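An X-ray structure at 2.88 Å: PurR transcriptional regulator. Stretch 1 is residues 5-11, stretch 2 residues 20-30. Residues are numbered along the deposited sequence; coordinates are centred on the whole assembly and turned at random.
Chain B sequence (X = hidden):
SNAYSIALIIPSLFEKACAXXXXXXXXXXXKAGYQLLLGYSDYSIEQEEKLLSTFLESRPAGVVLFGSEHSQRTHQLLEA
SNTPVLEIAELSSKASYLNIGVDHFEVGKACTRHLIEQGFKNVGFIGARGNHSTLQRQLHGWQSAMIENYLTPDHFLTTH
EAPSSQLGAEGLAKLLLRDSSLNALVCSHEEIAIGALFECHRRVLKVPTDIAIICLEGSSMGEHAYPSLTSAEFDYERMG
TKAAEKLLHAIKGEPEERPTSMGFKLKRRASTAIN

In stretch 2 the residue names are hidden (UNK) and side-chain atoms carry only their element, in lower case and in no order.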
# COMPACT_ATOMS: atom_id res chain seq x y z
N SER B 5 24.54 -12.79 -6.07
CA SER B 5 23.48 -11.90 -5.58
C SER B 5 22.14 -12.62 -5.50
O SER B 5 21.92 -13.64 -6.18
CB SER B 5 23.35 -10.67 -6.49
OG SER B 5 23.05 -11.05 -7.83
N ILE B 6 21.24 -12.08 -4.69
CA ILE B 6 20.02 -12.78 -4.27
C ILE B 6 18.71 -12.12 -4.79
O ILE B 6 18.50 -10.91 -4.66
CB ILE B 6 20.01 -12.97 -2.72
CG1 ILE B 6 18.75 -13.67 -2.21
CG2 ILE B 6 20.24 -11.64 -2.01
CD1 ILE B 6 17.53 -12.78 -2.05
N ALA B 7 17.84 -12.95 -5.37
CA ALA B 7 16.69 -12.46 -6.12
C ALA B 7 15.35 -12.77 -5.46
O ALA B 7 15.19 -13.79 -4.78
CB ALA B 7 16.71 -12.98 -7.55
N LEU B 8 14.39 -11.88 -5.69
CA LEU B 8 13.09 -11.98 -5.06
C LEU B 8 12.02 -11.38 -5.97
O LEU B 8 12.13 -10.24 -6.43
CB LEU B 8 13.11 -11.26 -3.71
CG LEU B 8 11.77 -10.87 -3.10
CD1 LEU B 8 11.24 -12.01 -2.27
CD2 LEU B 8 11.94 -9.64 -2.25
N ILE B 9 10.99 -12.18 -6.23
CA ILE B 9 9.91 -11.75 -7.10
C ILE B 9 8.65 -11.50 -6.29
O ILE B 9 8.01 -12.43 -5.79
CB ILE B 9 9.66 -12.76 -8.24
CG1 ILE B 9 10.99 -13.11 -8.92
CG2 ILE B 9 8.67 -12.19 -9.25
CD1 ILE B 9 10.87 -14.17 -10.01
N ILE B 10 8.34 -10.22 -6.15
CA ILE B 10 7.14 -9.73 -5.48
C ILE B 10 5.91 -9.98 -6.35
O ILE B 10 5.96 -9.83 -7.57
CB ILE B 10 7.29 -8.21 -5.17
CG1 ILE B 10 8.16 -7.98 -3.92
CG2 ILE B 10 5.95 -7.50 -5.05
CD1 ILE B 10 7.99 -9.01 -2.80
N PRO B 11 4.80 -10.39 -5.72
CA PRO B 11 3.53 -10.59 -6.42
C PRO B 11 2.68 -9.33 -6.53
O PRO B 11 2.08 -9.09 -7.56
CB PRO B 11 2.83 -11.64 -5.58
CG PRO B 11 3.30 -11.39 -4.18
CD PRO B 11 4.67 -10.73 -4.29
N UNK B 20 5.43 -4.58 4.15
CA UNK B 20 6.12 -4.54 5.44
C UNK B 20 7.32 -5.49 5.49
O UNK B 20 8.27 -5.26 6.23
n UNK B 20 2.78 -2.00 7.15
c UNK B 20 2.21 -2.64 6.14
c UNK B 20 3.94 -2.64 7.50
c UNK B 20 5.13 -4.77 6.58
c UNK B 20 4.07 -3.71 6.67
n UNK B 20 2.97 -3.68 5.83
N UNK B 21 7.28 -6.53 4.66
CA UNK B 21 8.35 -7.51 4.56
C UNK B 21 9.64 -6.95 3.93
O UNK B 21 10.71 -7.01 4.53
c UNK B 21 9.00 -10.82 4.20
c UNK B 21 10.41 -10.59 1.84
c UNK B 21 10.63 -11.69 2.68
c UNK B 21 8.80 -9.71 3.40
c UNK B 21 9.93 -11.81 3.86
c UNK B 21 7.80 -8.68 3.77
c UNK B 21 9.49 -9.62 2.20
N UNK B 22 9.52 -6.39 2.73
CA UNK B 22 10.67 -5.88 1.95
C UNK B 22 11.81 -5.09 2.65
O UNK B 22 12.98 -5.39 2.42
c UNK B 22 10.44 -7.15 -0.63
c UNK B 22 11.78 -5.14 -1.17
c UNK B 22 10.46 -5.64 -0.65
c UNK B 22 10.17 -5.08 0.74
N UNK B 23 11.48 -4.06 3.46
CA UNK B 23 12.58 -3.21 3.91
C UNK B 23 13.45 -3.83 5.02
O UNK B 23 14.60 -3.41 5.19
c UNK B 23 10.20 -3.60 4.01
c UNK B 23 10.43 -2.13 4.17
c UNK B 23 11.87 -1.93 4.41
N UNK B 24 12.92 -4.80 5.76
CA UNK B 24 13.74 -5.47 6.76
C UNK B 24 14.36 -6.71 6.15
O UNK B 24 15.31 -7.27 6.69
c UNK B 24 12.94 -5.78 8.03
o UNK B 24 12.14 -6.94 7.88
N UNK B 25 13.81 -7.14 5.02
CA UNK B 25 14.42 -8.20 4.24
C UNK B 25 15.57 -7.61 3.46
O UNK B 25 16.50 -8.32 3.10
c UNK B 25 13.93 -10.03 2.54
c UNK B 25 14.32 -9.92 1.21
c UNK B 25 13.40 -8.83 3.29
c UNK B 25 14.53 -12.37 2.46
c UNK B 25 14.81 -11.02 0.51
c UNK B 25 14.91 -12.25 1.14
c UNK B 25 14.05 -11.27 3.15
N UNK B 26 15.51 -6.31 3.18
CA UNK B 26 16.63 -5.62 2.56
C UNK B 26 17.72 -5.44 3.61
O UNK B 26 18.87 -5.83 3.37
c UNK B 26 16.22 -4.28 1.94
c UNK B 26 17.37 -3.49 1.27
c UNK B 26 17.54 -3.76 -0.23
n UNK B 26 18.68 -4.33 -0.59
o UNK B 26 16.66 -3.44 -1.04
N UNK B 27 17.36 -4.86 4.77
CA UNK B 27 18.35 -4.54 5.83
C UNK B 27 19.20 -5.75 6.20
O UNK B 27 20.42 -5.72 6.08
c UNK B 27 17.13 -2.59 7.05
c UNK B 27 17.67 -4.02 7.11
n UNK B 27 16.15 -1.09 8.71
o UNK B 27 15.29 -3.17 8.54
c UNK B 27 16.11 -2.30 8.17
N UNK B 28 18.51 -6.81 6.62
CA UNK B 28 19.16 -8.01 7.12
C UNK B 28 20.12 -8.58 6.08
O UNK B 28 21.29 -8.83 6.36
c UNK B 28 18.13 -9.04 7.50
N UNK B 29 19.60 -8.75 4.87
CA UNK B 29 20.38 -9.20 3.74
C UNK B 29 21.62 -8.30 3.47
O UNK B 29 22.68 -8.78 3.06
c UNK B 29 19.69 -10.13 1.35
c UNK B 29 18.35 -10.49 0.75
c UNK B 29 19.45 -9.20 2.53
c UNK B 29 20.46 -11.37 1.76
N UNK B 30 21.45 -7.01 3.73
CA UNK B 30 22.47 -6.03 3.44
C UNK B 30 23.57 -6.01 4.47
O UNK B 30 24.72 -5.72 4.14
o UNK B 30 20.74 -3.31 1.66
c UNK B 30 21.86 -4.63 3.32
c UNK B 30 21.45 -4.30 1.89
n UNK B 30 21.90 -5.10 0.93

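Position 20 carries one carbon leading to a five-membered ring of three carbons and two nitrogens, out of reach of stretch 1: His 20. Position 21 has one carbon and then a six-carbon ring, with no oxygen on it, and the ring touches Leu 8, so it is Phe 21. The CE2 atom of Phe 21 lies 4.4 Å from CD1 of Leu 8, an oblique approach at the margin of contact.

At position 22 four carbons fork at the second, the pattern of leucine, and they touch Leu 8 and Ile 10: Leu 22. One fork tip of Leu 22, CD2, packs 3.3 Å from CD2 of Leu 8 and 3.8 Å from CD1 of Ile 10, so a single methyl serves two residues of stretch 1. Its chi1 of -114° lies between wells.

Position 23 has three carbons closing a ring onto the backbone N and touches nothing on stretch 1: Pro 23. That nitrogen has no hydrogen to give to the preceding turn, and the helix is kinked here. Position 24, one carbon and one oxygen with no contact to stretch 1, is Ser 24; the backbone N of Ser 24 makes a weak bond to O of Phe 21 (3.4 Å), and its hydroxyl is bonded elsewhere in the structure.

Position 25 again shows one carbon and a ring of six carbons, touching Ile 6 and Leu 8, hence Phe 25. CD1 of Ile 6 sits at the ring edge, 4.1 Å from CE2 of Phe 25, while CD2 of Leu 8 comes obliquely to 4.2 Å from CD2 of Phe 25.

Position 26 has three carbons, the third bearing one oxygen and one nitrogen, and touches nothing on stretch 1: Gln 26. Position 27 repeats that pattern, exposed and equally without contact: Gln 27. Position 28 is a lone carbon, also out of reach: Ala 28. Position 29 has four carbons forked at the second and touches Ile 6, so it is Leu 29; CD2 of Leu 29 lies 3.5 Å from CG2 of Ile 6. Position 30 has two carbons, the second with one oxygen and one nitrogen, clear of stretch 1: Asn 30. NE2 of Gln 26 gives OD1 of Asn 30 a weak hydrogen bond at 3.2 Å.

The rules are spacing and direction. Ile 6, Leu 8 and Ile 10, alternate residues of stretch 1, point toward the helix, whereas Ala 7 points away. The helix answers with 21, 22, 25 and 29, steps of one, three and four that keep one side facing the strand. The axes run nearly antiparallel at 173°, so Ile 6 pairs with Leu 29 and Ile 10 with Leu 22, with Leu 8 between. No hydrogen bond crosses; 270 Å² of buried surface comes from apolar packing.

Stretch 2 (20-30) HFLPSFQQALN
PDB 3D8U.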